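Lysosome-associated membrane glycoprotein 3 (Homo sapiens, PDB 4AKM) is a lysosomal membrane glycoprotein that takes part in the unfolded protein response and in the fusion of lysosomes with autophagosomes. Local coordinates at residues Leu124-Ser127 / Ala128-Val132. Sequence-based numbering, arbitrary orientation.
Sequences LQLS and AHLQV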
ATOM      1  N   LEU A 124       0.799   7.252   6.908  1.00 47.00           N
ATOM      2  CA  LEU A 124       0.658   6.340   8.030  1.00 43.04           C
ATOM      3  C   LEU A 124       2.002   6.115   8.718  1.00 45.13           C
ATOM      4  O   LEU A 124       2.988   5.766   8.065  1.00 41.06           O
ATOM      5  CB  LEU A 124       0.103   5.011   7.539  1.00 38.97           C
ATOM      6  CG  LEU A 124      -0.361   4.076   8.648  1.00 47.99           C
ATOM      7  CD1 LEU A 124      -1.533   4.712   9.374  1.00 51.27           C
ATOM      8  CD2 LEU A 124      -0.727   2.715   8.077  1.00 48.34           C
ATOM      9  N   GLN A 125       2.052   6.329  10.030  1.00 43.65           N
ATOM     10  CA  GLN A 125       3.251   5.977  10.789  1.00 46.24           C
ATOM     11  C   GLN A 125       3.246   4.478  11.051  1.00 46.86           C
ATOM     12  O   GLN A 125       2.340   3.962  11.704  1.00 50.76           O
ATOM     13  CB  GLN A 125       3.339   6.755  12.105  1.00 40.24           C
ATOM     14  CG  GLN A 125       3.921   8.154  11.975  1.00 48.13           C
ATOM     15  CD  GLN A 125       5.427   8.204  12.183  1.00 55.32           C
ATOM     16  OE1 GLN A 125       6.129   7.208  12.015  1.00 50.20           O
ATOM     17  NE2 GLN A 125       5.930   9.377  12.557  1.00 64.76           N
ATOM     18  N   LEU A 126       4.253   3.783  10.530  1.00 46.37           N
ATOM     19  CA  LEU A 126       4.342   2.332  10.682  1.00 47.45           C
ATOM     20  C   LEU A 126       5.070   1.957  11.968  1.00 46.23           C
ATOM     21  O   LEU A 126       4.582   1.152  12.759  1.00 45.69           O
ATOM     22  CB  LEU A 126       5.023   1.705   9.465  1.00 42.79           C
ATOM     23  CG  LEU A 126       4.335   2.004   8.132  1.00 44.34           C
ATOM     24  CD1 LEU A 126       4.984   1.228   7.011  1.00 35.85           C
ATOM     25  CD2 LEU A 126       2.838   1.712   8.200  1.00 45.90           C
ATOM     26  N   SER A 127       6.245   2.549  12.160  1.00 51.18           N
ATOM     27  CA  SER A 127       6.963   2.470  13.421  1.00 46.96           C
ATOM     28  C   SER A 127       7.154   3.894  13.912  1.00 53.59           C
ATOM     29  O   SER A 127       6.484   4.811  13.447  1.00 55.82           O
ATOM     30  CB  SER A 127       8.320   1.801  13.235  1.00 46.35           C
ATOM     31  OG  SER A 127       9.194   2.632  12.493  1.00 47.31           O
ATOM     32  N   ALA A 128       8.070   4.078  14.851  1.00 61.28           N
ATOM     33  CA  ALA A 128       8.364   5.404  15.377  1.00 50.35           C
ATOM     34  C   ALA A 128       9.257   6.199  14.426  1.00 53.55           C
ATOM     35  O   ALA A 128       9.293   7.425  14.478  1.00 61.50           O
ATOM     36  CB  ALA A 128       9.016   5.284  16.742  1.00 58.92           C
ATOM     37  N   HIS A 129       9.980   5.494  13.561  1.00 53.46           N
ATOM     38  CA  HIS A 129      10.909   6.130  12.632  1.00 57.06           C
ATOM     39  C   HIS A 129      10.489   5.917  11.184  1.00 52.93           C
ATOM     40  O   HIS A 129      10.992   6.572  10.280  1.00 52.08           O
ATOM     41  CB  HIS A 129      12.326   5.576  12.807  1.00 60.03           C
ATOM     42  CG  HIS A 129      12.872   5.726  14.192  1.00 71.98           C
ATOM     43  ND1 HIS A 129      12.831   4.709  15.120  1.00 76.32           N
ATOM     44  CD2 HIS A 129      13.474   6.774  14.806  1.00 74.99           C
ATOM     45  CE1 HIS A 129      13.384   5.122  16.248  1.00 79.83           C
ATOM     46  NE2 HIS A 129      13.782   6.371  16.083  1.00 83.44           N
ATOM     47  N   LEU A 130       9.586   4.976  10.963  1.00 55.29           N
ATOM     48  CA  LEU A 130       9.217   4.617   9.604  1.00 46.92           C
ATOM     49  C   LEU A 130       7.788   5.018   9.296  1.00 43.49           C
ATOM     50  O   LEU A 130       6.861   4.722  10.044  1.00 46.03           O
ATOM     51  CB  LEU A 130       9.433   3.121   9.345  1.00 41.58           C
ATOM     52  CG  LEU A 130       9.019   2.645   7.948  1.00 40.95           C
ATOM     53  CD1 LEU A 130       9.864   3.299   6.866  1.00 39.28           C
ATOM     54  CD2 LEU A 130       9.068   1.132   7.839  1.00 39.95           C
ATOM     55  N   GLN A 131       7.629   5.685   8.163  1.00 41.84           N
ATOM     56  CA  GLN A 131       6.348   6.212   7.750  1.00 42.13           C
ATOM     57  C   GLN A 131       6.143   5.849   6.289  1.00 39.17           C
ATOM     58  O   GLN A 131       7.096   5.797   5.521  1.00 38.92           O
ATOM     59  CB  GLN A 131       6.368   7.729   7.916  1.00 43.05           C
ATOM     60  CG  GLN A 131       5.035   8.406   7.795  1.00 45.28           C
ATOM     61  CD  GLN A 131       5.142   9.894   8.035  1.00 54.51           C
ATOM     62  OE1 GLN A 131       6.236  10.467   7.991  1.00 54.85           O
ATOM     63  NE2 GLN A 131       4.008  10.533   8.300  1.00 53.20           N
ATOM     64  N   VAL A 132       4.905   5.573   5.905  1.00 36.87           N
ATOM     65  CA  VAL A 132       4.600   5.362   4.500  1.00 36.57           C
ATOM     66  C   VAL A 132       3.616   6.432   4.018  1.00 35.74           C
ATOM     67  O   VAL A 132       2.716   6.831   4.756  1.00 36.89           O
ATOM     68  CB  VAL A 132       4.084   3.919   4.226  1.00 29.01           C
ATOM     69  CG1 VAL A 132       2.819   3.630   5.010  1.00 35.09           C
ATOM     70  CG2 VAL A 132       3.865   3.692   2.740  1.00 29.64           C
TER
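Ser-127 and Leu-130 meet across the turn of a beta hairpin, the one in which strand 122-125 runs into strand 130-135 of the membrane-proximal luminal domain of this LAMP-family protein. Two different acceptors hold the turn. The hydroxyl oxygen of Ser-127 takes the backbone N-H of Leu-130, OG to N 2.8 Å, and that of His-129, OG to N 3.2 Å. With chi1 at 69° the Ser-127 OG sits between its own N and carbonyl carbon, which brings it within bonding distance of the two N-H groups. The second acceptor is the carbonyl oxygen of Leu-130, which takes both Leu-126 N (2.8 Å) and Ser-127 N (3.1 Å), neither donor lying exactly in the plane of the carbonyl. One side chain and one main-chain carbonyl thus tie the start and end of the loop together.

The first pair beyond the turn is Gln-125 with Gln-131, non-hydrogen-bonded; next comes Leu-124 with Val-132, hydrogen-bonded, the straighter of its two bonds running from Val-132 N to Leu-124 O (2.9 Å, 166° at the hydrogen). On the face of the two glutamines the extended chain of Gln-131 starts out over the neighbouring strand, its CG 3.4 Å from Leu-124 O, and its NE2 ends in a hydrogen bond to Ser-123 OG.

The other face is apolar. The fork of Leu-126 lies obliquely across Val-132, CD2 reaching CG1 at 3.7 Å, while the Leu-126 and Leu-130 side chains touch more loosely through CD1 and CD2. Leu-126 and Leu-130 also rest on Ala-87 of strand 80-90, in the second sheet. The arrangement is that of an antiparallel hairpin whose apolar side chains pack its own sheet against the other sheet of this beta-prism domain.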